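Local structure of uncharacterized protein YhfS (Escherichia coli, 4J8L) at residues L46-P49 with V55-V58; I25-P30 with L59-H64; S270-N275 with V280-F285; G308-Y313 with R339-R344; H142-Q145 with S150-L153. The protein is of unknown function but carries covalently attached pyridoxal 5'-phosphate and may have a cysteine synthase-like activity. All coordinates share one frame; numbering follows the deposited sequence. Where two conformers were deposited one is given.

Interaction 1. Residues L46-P49 with V55-V58; sequences LNQP and VEQV
Gln48 reaches out of the loop 46-49 to meet the side of helix 50-62, and the whole contact is its amide against the carboxylate of Glu56. Along the helix, Val55 comes first and turns its side chain to Ala232 and Leu236 of helix 229-261, its compact apolar branches suiting this buried place between helices. Next stands Glu56, which points toward the loop; with CG beside its own backbone N (chi1 -72°) and the rest extended, its carboxylate is carried well clear of the helix. Gln48 NE2 gives a hydrogen bond to Glu56 OE1 at 3.1 Å, while the second approach, Gln48 NE2 to Glu56 OE2 at 3.5 Å, is weak. The stronger bond lies near the amide plane but meets OE1 on its syn side and 33° out of the carboxylate plane, the two flat groups being 47° apart. OE2 has its own, stronger partner in the backbone N of Leu70, so this buried glutamate ties both loop and strand to one helix. Gln57 and Val58 follow, turning to His28 of helix 11-28. A long amide suits the loop side, donating without adding charge. Pro49 takes the N-cap position, so the arrangement is a polar tie between the lead-in of a helix and its second turn, within the large domain of a fold-type I pyridoxal phosphate protein.

Interaction 2. Residues I25-P30 with L59-H64; sequences ICRHFP and LADAFH
The Arg27 guanidinium and the His28 ring both present an edge to Asp61, and both edges converge on the same oxygen, OD1. Arg27 approaches end-on, NH1 lying 2.8 Å and NH2 2.9 Å from Asp61 OD1, so two donors grip a single oxygen in a salt bridge. The guanidinium and carboxylate planes stand 87° apart, hence this is not the flat, two-oxygen pairing that arginine and aspartate often make. In the plane of the His28 ring, CE1 comes within 3.5 Å of Asp61 OD1, a polarised C-H facing an anion; the ring's ND1 is bonded to the carbonyl oxygen of Ser24, which fixes its rotation. The contact joins the last turns of two packed helices, 11-28 and 50-62, of the aminotransferase-type fold at the protein surface. Asp61, whose CG stands opposite its backbone N (chi1 -174°), directs its short side chain toward helix 11-28, and Ser24 OG adds a further bond to OD1. A leucine in its place would probably leave Arg27 NH1 and Ser24 OG without this partner and the guanidinium less firmly held, though still bonded to Asp23 through NE. An arginine is long enough to bend back at chi3 and reach the neighbouring helix. At the end of helix 50-62, His64 takes positive phi as the C-prime residue of a Schellman motif, its N bonded to Asp61 O at 3.1 Å.

Interaction 3. Residues S270-N275 with V280-F285; sequences SAVIAN and VLIVEF
Val272 and Ile282 lie side by side and point the same way, with Val272 CG1 3.9 Å from Ile282 CB; Ala274 and Val280 stand on the same face of this antiparallel pair of strands. On the reverse face Ile273 and Leu281 are slanted across each other, and Ile273 CG1 touches Leu281 CD1 at 4.0 Å. Beta-branched residues suit such extended backbone, and Ala271 pairs with Val283 on that same face. Between the faces runs the regular ladder: Val272 with Ile282 is a hydrogen-bonded pair, Ile282 N reaching Val272 O at 2.8 Å almost in line with the carbonyl, and Ala274 with Val280 forms another. In the intervening non-hydrogen-bonded pairs the CA atoms draw closer, 4.5 Å for Ile273 CA and Leu281 CA.

At the far end the ladder turns polar. Ser270 OG donates to Glu284 OE1 at 2.7 Å, meeting the anti side of the carboxylate, 21° out of its plane. A water donates both to this hydroxyl and to Ile282 O, so Ser270 OG works as donor and acceptor at once, which suits a small hydroxyl residue beside a long acid. The two strands make a beta hairpin, in which 268-275 is the outermost strand of a four-stranded sheet; strand 337-341 flanks 279-285 on its other side, and helix 229-261 covers Ile273 and Leu281.

Interaction 4. Residues G308-Y313 with R339-R344; sequences GAESKY and RINPNR
Glu310 sends its side chain across to Asn341. Its CB does not aim at the strand; the reach is made further on. CG, set beside the backbone N (chi1 -55°), comes 3.7 Å from Asn341 ND2 and lies more loosely, 4.4 Å, from Asn343 OD1. CD follows in an extended chain and sets the carboxylate plane nearly perpendicular (88°) to that of the Asn341 amide, with OE2 alone at the contact. At this tip, OE2 accepts from Asn341 ND2 at 2.9 Å through its anti lone pair, with the oxygen lying near the amide plane. Ser278 OG also binds OE2, while OE1 forms a salt bridge with Lys177, so the buried charge is answered at both oxygens.

Asparagine suits the strand end because its two ends do different work: ND2 grips the acid, and OD1 accepts from Asn343 N at 3.1 Å, an Asx turn that bends the chain after the strand. An alanine here has neither ND2 nor OD1, and would probably leave Glu310 OE2 short of one donor and the turn after the strand less firmly fixed. A water adds a second bridge, accepting from Glu310 N at 3.0 Å and donating to Asn343 OD1 at 2.7 Å, whereas Asn343 ND2 is held by Pro316 O. The loop 308-313, which follows helix 290-299, is thus tied to the end of strand 337-341. That strand runs between 279-285 and 318-320, and helix 229-261 packs on Pro342 and Arg344.

Interaction 5. Residues H142-Q145 with S150-L153; sequences HTRQ and SYVL
Arg144 lays its guanidinium edge against the carbonyl of Tyr151, and the other side chains are arranged round that grip. NH1 and NH2 approach end-on and share one acceptor: Arg144 NH1 is 2.8 Å and Arg144 NH2 3.1 Å from Tyr151 O. The first lies in the carbonyl plane on a lone pair, the second 38° above it, while the oxygen stays within the guanidinium plane. One face of that plane carries Ser150 CA. Arg144 NH1 also stands above the centre of the Tyr151 ring, but with Arg144 CZ 5.4 Å from the ring centroid the cation-pi attraction is weak at most. The Tyr151 CG sits between the backbone N and carbonyl carbon (chi1 64°), which places one ring face over Arg144 NH1.

At the far end of that ring the Gln145 amide stands at 87° to it. A water bridges them, donating to Gln145 OE1 at 2.7 Å and to Tyr151 OH at 2.8 Å; Tyr151 OH is also hydrogen-bonded to Gln141 O, and Gln145 NE2 binds Pro99 O. Leu153 CD2 sits over the face of the His142 ring, 3.5 Å from its centroid, a CH-pi contact in which the side chains meet at about a right angle. His142 ND1 is meanwhile bonded to Asp171.

In this buried loop, two partners of Arg144, Tyr151 O and Phe4 O, are neutral carbonyls, which would probably spread part of its charge. The paired bonds to Tyr151 O tie the arginine to the chain just before helix 153-162.

Interactions 1 and 2 are neighbours on helix 50-62, interaction 1 nested within the loop that interaction 2 closes; Val58 CG2 touches His28 CB at 3.6 Å. Interactions 3 and 4 share the four-stranded sheet of the C-terminal part, where Leu281 O and Ile340 N, 2.9 Å apart, probably form a hydrogen bond. Interaction 5 meets this region too, with Asn275 O 3.5 Å from Arg144 CB, linking the two family regions. Interactions 1 and 3 are the farthest apart, about 41 Å between centres. The cofactor is carried by Lys196; Arg344, at the end of interaction 4, packs on Phe198, two residues beyond, so interaction 4 probably lies toward the cofactor side.

Interaction 1. Residues L46-P49 with V55-V58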
# COMPACT_ATOMS: atom_id res chain seq x y z
N LEU A 46 15.33 23.66 -10.54
CA LEU A 46 14.57 22.54 -9.98
C LEU A 46 14.42 21.35 -10.93
O LEU A 46 14.31 20.21 -10.48
CB LEU A 46 13.17 22.99 -9.54
CG LEU A 46 13.06 24.06 -8.46
CD1 LEU A 46 11.58 24.32 -8.14
CD2 LEU A 46 13.81 23.63 -7.22
N ASN A 47 14.38 21.63 -12.23
CA ASN A 47 14.06 20.65 -13.26
C ASN A 47 12.75 19.93 -12.97
O ASN A 47 12.62 18.73 -13.19
CB ASN A 47 15.18 19.62 -13.41
CG ASN A 47 15.19 18.96 -14.79
OD1 ASN A 47 15.03 19.63 -15.81
ND2 ASN A 47 15.40 17.65 -14.82
N GLN A 48 11.78 20.69 -12.44
CA GLN A 48 10.44 20.18 -12.15
C GLN A 48 9.60 21.40 -11.80
O GLN A 48 10.14 22.48 -11.61
CB GLN A 48 10.46 19.21 -10.96
CG GLN A 48 10.96 19.86 -9.68
CD GLN A 48 10.88 18.98 -8.44
OE1 GLN A 48 11.56 19.26 -7.44
NE2 GLN A 48 10.07 17.92 -8.49
N PRO A 49 8.28 21.24 -11.72
CA PRO A 49 7.45 22.38 -11.31
C PRO A 49 7.72 22.84 -9.90
O PRO A 49 8.06 22.03 -9.02
CB PRO A 49 6.02 21.81 -11.42
CG PRO A 49 6.13 20.81 -12.53
CD PRO A 49 7.47 20.15 -12.30
N VAL A 55 5.06 20.28 -2.92
CA VAL A 55 4.29 19.12 -2.50
C VAL A 55 5.22 18.04 -1.95
O VAL A 55 4.93 17.41 -0.94
CB VAL A 55 3.41 18.56 -3.66
CG1 VAL A 55 2.84 17.18 -3.29
CG2 VAL A 55 2.29 19.53 -4.00
N GLU A 56 6.35 17.85 -2.62
CA GLU A 56 7.34 16.89 -2.14
C GLU A 56 7.85 17.26 -0.75
O GLU A 56 8.00 16.39 0.11
CB GLU A 56 8.48 16.74 -3.15
CG GLU A 56 8.01 15.99 -4.40
CD GLU A 56 8.95 16.14 -5.58
OE1 GLU A 56 9.82 17.04 -5.57
OE2 GLU A 56 8.81 15.33 -6.53
N GLN A 57 8.05 18.56 -0.51
CA GLN A 57 8.45 19.03 0.81
C GLN A 57 7.36 18.72 1.84
O GLN A 57 7.66 18.33 2.97
CB GLN A 57 8.76 20.54 0.79
CG GLN A 57 10.06 20.86 0.05
CD GLN A 57 10.25 22.34 -0.18
OE1 GLN A 57 9.43 23.15 0.24
NE2 GLN A 57 11.34 22.71 -0.85
N VAL A 58 6.10 18.92 1.46
CA VAL A 58 5.00 18.63 2.37
C VAL A 58 4.95 17.14 2.70
O VAL A 58 4.79 16.75 3.86
CB VAL A 58 3.65 19.06 1.77
CG1 VAL A 58 2.50 18.52 2.60
CG2 VAL A 58 3.57 20.58 1.71

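Interaction 2. Residues I25-P30 with L59-H64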
# COMPACT_ATOMS: atom_id res chain seq x y z
N ILE A 25 0.80 21.49 4.80
CA ILE A 25 0.43 22.26 3.62
C ILE A 25 0.47 23.76 3.93
O ILE A 25 1.07 24.54 3.18
CB ILE A 25 -0.95 21.85 3.10
CG1 ILE A 25 -0.89 20.41 2.57
CG2 ILE A 25 -1.40 22.79 2.00
CD1 ILE A 25 -2.28 19.90 2.13
N CYS A 26 -0.11 24.16 5.06
CA CYS A 26 -0.14 25.58 5.41
C CYS A 26 1.26 26.15 5.56
O CYS A 26 1.51 27.32 5.22
CB CYS A 26 -0.91 25.79 6.71
SG CYS A 26 -2.68 25.43 6.60
N ARG A 27 2.18 25.34 6.07
CA ARG A 27 3.52 25.82 6.38
C ARG A 27 4.41 25.90 5.14
O ARG A 27 5.49 26.49 5.18
CB ARG A 27 4.15 24.95 7.46
CG ARG A 27 3.67 25.32 8.86
CD ARG A 27 4.39 24.54 9.95
NE ARG A 27 3.94 23.16 10.02
CZ ARG A 27 4.62 22.13 9.54
NH1 ARG A 27 5.81 22.32 8.97
NH2 ARG A 27 4.13 20.90 9.64
N HIS A 28 3.95 25.31 4.04
CA HIS A 28 4.72 25.28 2.80
C HIS A 28 4.09 26.06 1.66
O HIS A 28 4.76 26.34 0.67
CB HIS A 28 4.97 23.83 2.36
CG HIS A 28 5.92 23.09 3.24
ND1 HIS A 28 5.51 22.43 4.39
CD2 HIS A 28 7.26 22.93 3.17
CE1 HIS A 28 6.57 21.89 4.97
NE2 HIS A 28 7.64 22.17 4.25
N PHE A 29 2.80 26.39 1.80
CA PHE A 29 2.07 27.16 0.79
C PHE A 29 1.39 28.36 1.43
O PHE A 29 0.44 28.18 2.18
CB PHE A 29 0.92 26.33 0.18
CG PHE A 29 1.35 25.27 -0.81
CD1 PHE A 29 1.39 25.55 -2.16
CD2 PHE A 29 1.66 23.99 -0.37
CE1 PHE A 29 1.76 24.56 -3.08
CE2 PHE A 29 2.03 23.00 -1.28
CZ PHE A 29 2.08 23.29 -2.63
N PRO A 30 1.83 29.60 1.11
CA PRO A 30 0.97 30.75 1.41
C PRO A 30 -0.39 30.47 0.74
O PRO A 30 -0.41 29.87 -0.33
CB PRO A 30 1.68 31.91 0.71
CG PRO A 30 3.13 31.49 0.68
CD PRO A 30 3.07 29.99 0.43
N LEU A 59 5.09 16.31 1.67
CA LEU A 59 5.08 14.86 1.88
C LEU A 59 6.21 14.44 2.83
O LEU A 59 5.99 13.66 3.76
CB LEU A 59 5.23 14.10 0.56
CG LEU A 59 4.05 14.24 -0.40
CD1 LEU A 59 4.27 13.34 -1.61
CD2 LEU A 59 2.77 13.88 0.31
N ALA A 60 7.41 14.97 2.62
CA ALA A 60 8.54 14.63 3.48
C ALA A 60 8.24 15.01 4.92
O ALA A 60 8.45 14.23 5.85
CB ALA A 60 9.81 15.31 3.00
N ASP A 61 7.75 16.23 5.10
CA ASP A 61 7.44 16.74 6.41
C ASP A 61 6.36 15.89 7.09
O ASP A 61 6.51 15.49 8.24
CB ASP A 61 7.01 18.21 6.30
CG ASP A 61 6.79 18.86 7.64
OD1 ASP A 61 5.94 19.78 7.72
OD2 ASP A 61 7.47 18.47 8.61
N ALA A 62 5.29 15.59 6.36
CA ALA A 62 4.15 14.86 6.92
C ALA A 62 4.52 13.44 7.34
O ALA A 62 3.97 12.91 8.30
CB ALA A 62 3.00 14.84 5.92
N PHE A 63 5.46 12.85 6.62
CA PHE A 63 5.91 11.49 6.95
C PHE A 63 7.26 11.45 7.65
O PHE A 63 7.96 10.44 7.62
CB PHE A 63 5.88 10.59 5.71
CG PHE A 63 4.50 10.35 5.16
CD1 PHE A 63 3.59 9.56 5.86
CD2 PHE A 63 4.10 10.89 3.95
CE1 PHE A 63 2.32 9.33 5.37
CE2 PHE A 63 2.83 10.66 3.45
CZ PHE A 63 1.93 9.89 4.17
N HIS A 64 7.62 12.56 8.30
CA HIS A 64 8.77 12.62 9.20
C HIS A 64 10.05 12.17 8.53
O HIS A 64 10.85 11.42 9.11
CB HIS A 64 8.47 11.82 10.47
CG HIS A 64 7.19 12.24 11.14
ND1 HIS A 64 6.00 11.59 10.94
CD2 HIS A 64 6.92 13.28 11.97
CE1 HIS A 64 5.05 12.19 11.63
NE2 HIS A 64 5.58 13.21 12.27

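Interaction 3. Residues S270-N275 with V280-F285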
# COMPACT_ATOMS: atom_id res chain seq x y z
N SER A 270 -17.20 -19.42 7.26
CA SER A 270 -16.22 -18.70 8.06
C SER A 270 -15.96 -17.33 7.48
O SER A 270 -16.18 -17.11 6.30
CB SER A 270 -14.90 -19.48 8.17
OG SER A 270 -14.21 -19.49 6.93
N ALA A 271 -15.51 -16.41 8.33
CA ALA A 271 -15.14 -15.09 7.87
C ALA A 271 -13.98 -14.58 8.71
O ALA A 271 -13.96 -14.80 9.92
CB ALA A 271 -16.33 -14.13 7.97
N VAL A 272 -13.03 -13.92 8.07
CA VAL A 272 -11.89 -13.37 8.79
C VAL A 272 -11.48 -12.07 8.11
O VAL A 272 -11.74 -11.87 6.92
CB VAL A 272 -10.70 -14.38 8.82
CG1 VAL A 272 -10.15 -14.59 7.42
CG2 VAL A 272 -9.60 -13.92 9.76
N ILE A 273 -10.90 -11.15 8.89
CA ILE A 273 -10.23 -10.01 8.31
C ILE A 273 -8.77 -10.37 8.11
O ILE A 273 -8.13 -10.92 9.00
CB ILE A 273 -10.35 -8.78 9.22
CG1 ILE A 273 -11.78 -8.25 9.16
CG2 ILE A 273 -9.37 -7.69 8.78
CD1 ILE A 273 -12.04 -7.10 10.10
N ALA A 274 -8.25 -10.07 6.92
CA ALA A 274 -6.86 -10.36 6.61
C ALA A 274 -6.27 -9.26 5.74
O ALA A 274 -6.99 -8.61 4.98
CB ALA A 274 -6.76 -11.69 5.90
N ASN A 275 -4.96 -9.07 5.84
CA ASN A 275 -4.26 -8.27 4.85
C ASN A 275 -3.94 -9.14 3.65
O ASN A 275 -2.98 -9.92 3.66
CB ASN A 275 -3.00 -7.66 5.44
CG ASN A 275 -3.26 -6.29 6.03
OD1 ASN A 275 -3.64 -6.17 7.20
ND2 ASN A 275 -3.08 -5.25 5.22
N VAL A 280 -8.87 -6.57 4.20
CA VAL A 280 -10.17 -6.88 3.61
C VAL A 280 -10.79 -8.06 4.35
O VAL A 280 -10.18 -8.65 5.24
CB VAL A 280 -10.02 -7.30 2.12
CG1 VAL A 280 -9.48 -6.15 1.28
CG2 VAL A 280 -9.13 -8.53 2.00
N LEU A 281 -12.02 -8.40 3.98
CA LEU A 281 -12.66 -9.60 4.51
C LEU A 281 -12.47 -10.80 3.59
O LEU A 281 -12.55 -10.69 2.36
CB LEU A 281 -14.17 -9.39 4.71
CG LEU A 281 -14.54 -9.00 6.13
CD1 LEU A 281 -14.40 -7.50 6.30
CD2 LEU A 281 -15.93 -9.48 6.51
N ILE A 282 -12.22 -11.96 4.18
CA ILE A 282 -12.25 -13.21 3.43
C ILE A 282 -13.45 -14.01 3.90
O ILE A 282 -13.55 -14.36 5.08
CB ILE A 282 -10.98 -14.02 3.62
CG1 ILE A 282 -9.80 -13.28 3.01
CG2 ILE A 282 -11.13 -15.40 2.98
CD1 ILE A 282 -8.50 -13.65 3.59
N VAL A 283 -14.36 -14.28 2.98
CA VAL A 283 -15.61 -14.94 3.31
C VAL A 283 -15.69 -16.29 2.63
O VAL A 283 -15.58 -16.38 1.41
CB VAL A 283 -16.80 -14.09 2.88
CG1 VAL A 283 -18.10 -14.77 3.24
CG2 VAL A 283 -16.73 -12.70 3.55
N GLU A 284 -15.88 -17.34 3.43
CA GLU A 284 -15.95 -18.71 2.93
C GLU A 284 -17.35 -19.25 3.11
O GLU A 284 -17.95 -19.08 4.17
CB GLU A 284 -14.94 -19.60 3.67
CG GLU A 284 -14.89 -21.05 3.19
CD GLU A 284 -14.24 -21.98 4.20
OE1 GLU A 284 -14.28 -21.66 5.41
OE2 GLU A 284 -13.71 -23.03 3.79
N PHE A 285 -17.87 -19.90 2.08
CA PHE A 285 -19.21 -20.49 2.11
C PHE A 285 -19.15 -21.98 2.40
O PHE A 285 -18.13 -22.64 2.17
CB PHE A 285 -19.92 -20.23 0.79
CG PHE A 285 -19.95 -18.77 0.41
CD1 PHE A 285 -20.80 -17.89 1.06
CD2 PHE A 285 -19.09 -18.28 -0.56
CE1 PHE A 285 -20.81 -16.53 0.74
CE2 PHE A 285 -19.10 -16.93 -0.89
CZ PHE A 285 -19.96 -16.05 -0.24
O HOH W 1 -12.66 -17.13 5.93

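Interaction 4. Residues G308-Y313 with R339-R344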
# COMPACT_ATOMS: atom_id res chain seq x y z
N GLY A 308 -7.35 0.46 -8.77
CA GLY A 308 -6.15 0.90 -8.07
C GLY A 308 -5.34 -0.23 -7.42
O GLY A 308 -4.17 -0.39 -7.74
N ALA A 309 -5.92 -0.96 -6.47
CA ALA A 309 -7.26 -0.74 -5.94
C ALA A 309 -7.31 0.45 -4.99
O ALA A 309 -6.33 1.17 -4.86
CB ALA A 309 -7.74 -1.99 -5.23
N GLU A 310 -8.47 0.64 -4.35
CA GLU A 310 -8.67 1.74 -3.40
C GLU A 310 -8.46 3.12 -4.03
O GLU A 310 -8.09 4.08 -3.36
CB GLU A 310 -7.82 1.52 -2.14
CG GLU A 310 -8.15 0.14 -1.53
CD GLU A 310 -7.54 -0.15 -0.17
OE1 GLU A 310 -6.81 0.69 0.38
OE2 GLU A 310 -7.81 -1.26 0.35
N SER A 311 -8.74 3.22 -5.33
CA SER A 311 -8.60 4.48 -6.05
C SER A 311 -9.85 5.33 -5.84
O SER A 311 -10.86 4.87 -5.31
CB SER A 311 -8.42 4.23 -7.55
OG SER A 311 -9.66 3.90 -8.16
N LYS A 312 -9.76 6.58 -6.27
CA LYS A 312 -10.90 7.49 -6.20
C LYS A 312 -12.13 6.98 -6.95
O LYS A 312 -13.25 7.46 -6.70
CB LYS A 312 -10.50 8.85 -6.77
CG LYS A 312 -10.13 8.81 -8.25
CD LYS A 312 -9.49 10.13 -8.69
CE LYS A 312 -8.83 10.01 -10.06
NZ LYS A 312 -8.19 11.27 -10.52
N TYR A 313 -11.94 6.04 -7.87
CA TYR A 313 -13.05 5.53 -8.67
C TYR A 313 -13.81 4.43 -7.95
O TYR A 313 -14.96 4.13 -8.30
CB TYR A 313 -12.55 4.95 -9.99
CG TYR A 313 -11.79 5.93 -10.84
CD1 TYR A 313 -12.44 6.99 -11.44
CD2 TYR A 313 -10.42 5.79 -11.04
CE1 TYR A 313 -11.76 7.89 -12.22
CE2 TYR A 313 -9.73 6.68 -11.82
CZ TYR A 313 -10.41 7.73 -12.41
OH TYR A 313 -9.74 8.63 -13.19
N ARG A 339 -12.90 -12.54 -1.63
CA ARG A 339 -12.45 -11.34 -0.92
C ARG A 339 -13.48 -10.23 -1.05
O ARG A 339 -14.06 -10.05 -2.12
CB ARG A 339 -11.11 -10.83 -1.47
CG ARG A 339 -9.89 -11.61 -1.00
CD ARG A 339 -8.60 -11.02 -1.57
NE ARG A 339 -8.49 -11.22 -3.01
CZ ARG A 339 -7.45 -10.84 -3.75
NH1 ARG A 339 -6.42 -10.22 -3.18
NH2 ARG A 339 -7.45 -11.06 -5.05
N ILE A 340 -13.70 -9.49 0.03
CA ILE A 340 -14.56 -8.31 -0.02
C ILE A 340 -13.83 -7.09 0.54
O ILE A 340 -13.39 -7.11 1.69
CB ILE A 340 -15.86 -8.49 0.78
CG1 ILE A 340 -16.68 -9.64 0.22
CG2 ILE A 340 -16.72 -7.21 0.70
CD1 ILE A 340 -17.95 -9.90 1.00
N ASN A 341 -13.69 -6.06 -0.29
CA ASN A 341 -13.17 -4.77 0.17
C ASN A 341 -14.34 -3.81 0.14
O ASN A 341 -14.81 -3.42 -0.94
CB ASN A 341 -12.05 -4.30 -0.74
CG ASN A 341 -11.34 -3.05 -0.21
OD1 ASN A 341 -11.95 -2.22 0.47
ND2 ASN A 341 -10.06 -2.92 -0.54
N PRO A 342 -14.85 -3.43 1.32
CA PRO A 342 -16.05 -2.58 1.37
C PRO A 342 -15.90 -1.23 0.67
O PRO A 342 -16.92 -0.62 0.35
CB PRO A 342 -16.26 -2.36 2.87
CG PRO A 342 -15.63 -3.56 3.51
CD PRO A 342 -14.40 -3.82 2.67
N ASN A 343 -14.68 -0.76 0.45
CA ASN A 343 -14.50 0.56 -0.12
C ASN A 343 -15.32 1.59 0.66
O ASN A 343 -15.20 1.65 1.88
CB ASN A 343 -14.78 0.58 -1.63
CG ASN A 343 -13.70 -0.16 -2.42
OD1 ASN A 343 -12.52 -0.07 -2.09
ND2 ASN A 343 -14.10 -0.88 -3.46
N ARG A 344 -16.18 2.35 -0.02
CA ARG A 344 -16.91 3.44 0.65
C ARG A 344 -18.29 3.01 1.17
O ARG A 344 -19.04 3.85 1.68
CB ARG A 344 -17.07 4.65 -0.27
CG ARG A 344 -15.79 5.12 -0.96
CD ARG A 344 -14.89 5.96 -0.06
NE ARG A 344 -14.24 5.20 1.02
CZ ARG A 344 -13.24 4.34 0.84
NH1 ARG A 344 -12.72 3.72 1.89
NH2 ARG A 344 -12.76 4.09 -0.37
O HOH W 2 -10.52 -1.34 -3.39
O HOH W 3 -13.26 5.54 -3.04

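Interaction 5. Residues H142-Q145 with S150-L153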
# COMPACT_ATOMS: atom_id res chain seq x y z
N HIS A 142 5.27 -3.94 3.65
CA HIS A 142 4.49 -3.54 4.82
C HIS A 142 3.25 -4.44 5.00
O HIS A 142 3.05 -5.04 6.06
CB HIS A 142 4.10 -2.06 4.71
CG HIS A 142 3.67 -1.45 6.01
ND1 HIS A 142 3.84 -0.11 6.29
CD2 HIS A 142 3.08 -2.00 7.10
CE1 HIS A 142 3.38 0.14 7.51
NE2 HIS A 142 2.91 -0.99 8.02
N THR A 143 2.43 -4.54 3.95
CA THR A 143 1.27 -5.43 4.02
C THR A 143 1.72 -6.89 4.04
O THR A 143 2.85 -7.21 3.70
CB THR A 143 0.31 -5.22 2.84
OG1 THR A 143 1.01 -5.36 1.60
CG2 THR A 143 -0.34 -3.85 2.93
N ARG A 144 0.79 -7.76 4.43
CA ARG A 144 1.07 -9.19 4.56
C ARG A 144 1.11 -9.93 3.22
O ARG A 144 0.17 -9.85 2.43
CB ARG A 144 0.04 -9.84 5.48
CG ARG A 144 -0.07 -9.21 6.86
CD ARG A 144 1.28 -9.16 7.56
NE ARG A 144 1.17 -8.78 8.97
CZ ARG A 144 2.21 -8.49 9.76
NH1 ARG A 144 3.44 -8.52 9.27
NH2 ARG A 144 2.01 -8.18 11.03
N GLN A 145 2.17 -10.69 3.01
CA GLN A 145 2.34 -11.45 1.77
C GLN A 145 1.73 -12.84 1.86
O GLN A 145 1.48 -13.49 0.84
CB GLN A 145 3.83 -11.58 1.45
CG GLN A 145 4.49 -10.24 1.16
CD GLN A 145 5.99 -10.30 1.34
OE1 GLN A 145 6.50 -9.97 2.41
NE2 GLN A 145 6.70 -10.75 0.30
N SER A 150 3.55 -12.26 10.57
CA SER A 150 3.16 -11.58 11.79
C SER A 150 4.22 -10.61 12.26
O SER A 150 4.10 -10.03 13.33
CB SER A 150 2.92 -12.61 12.90
OG SER A 150 4.12 -13.31 13.21
N TYR A 151 5.26 -10.42 11.46
CA TYR A 151 6.36 -9.57 11.90
C TYR A 151 5.96 -8.11 12.09
O TYR A 151 5.06 -7.61 11.42
CB TYR A 151 7.57 -9.71 10.99
CG TYR A 151 7.42 -9.26 9.54
CD1 TYR A 151 7.26 -10.19 8.52
CD2 TYR A 151 7.49 -7.92 9.19
CE1 TYR A 151 7.17 -9.80 7.20
CE2 TYR A 151 7.39 -7.51 7.87
CZ TYR A 151 7.23 -8.46 6.88
OH TYR A 151 7.14 -8.08 5.56
N VAL A 152 6.63 -7.46 13.04
CA VAL A 152 6.45 -6.04 13.28
C VAL A 152 7.42 -5.27 12.41
O VAL A 152 8.64 -5.48 12.50
CB VAL A 152 6.72 -5.70 14.76
CG1 VAL A 152 6.65 -4.19 14.98
CG2 VAL A 152 5.73 -6.43 15.66
N LEU A 153 6.89 -4.41 11.54
CA LEU A 153 7.71 -3.67 10.58
C LEU A 153 8.91 -2.99 11.24
O LEU A 153 10.05 -3.17 10.80
CB LEU A 153 6.86 -2.63 9.84
CG LEU A 153 7.58 -1.83 8.76
CD1 LEU A 153 8.20 -2.75 7.71
CD2 LEU A 153 6.64 -0.83 8.09
O HOH W 4 8.59 -8.43 3.18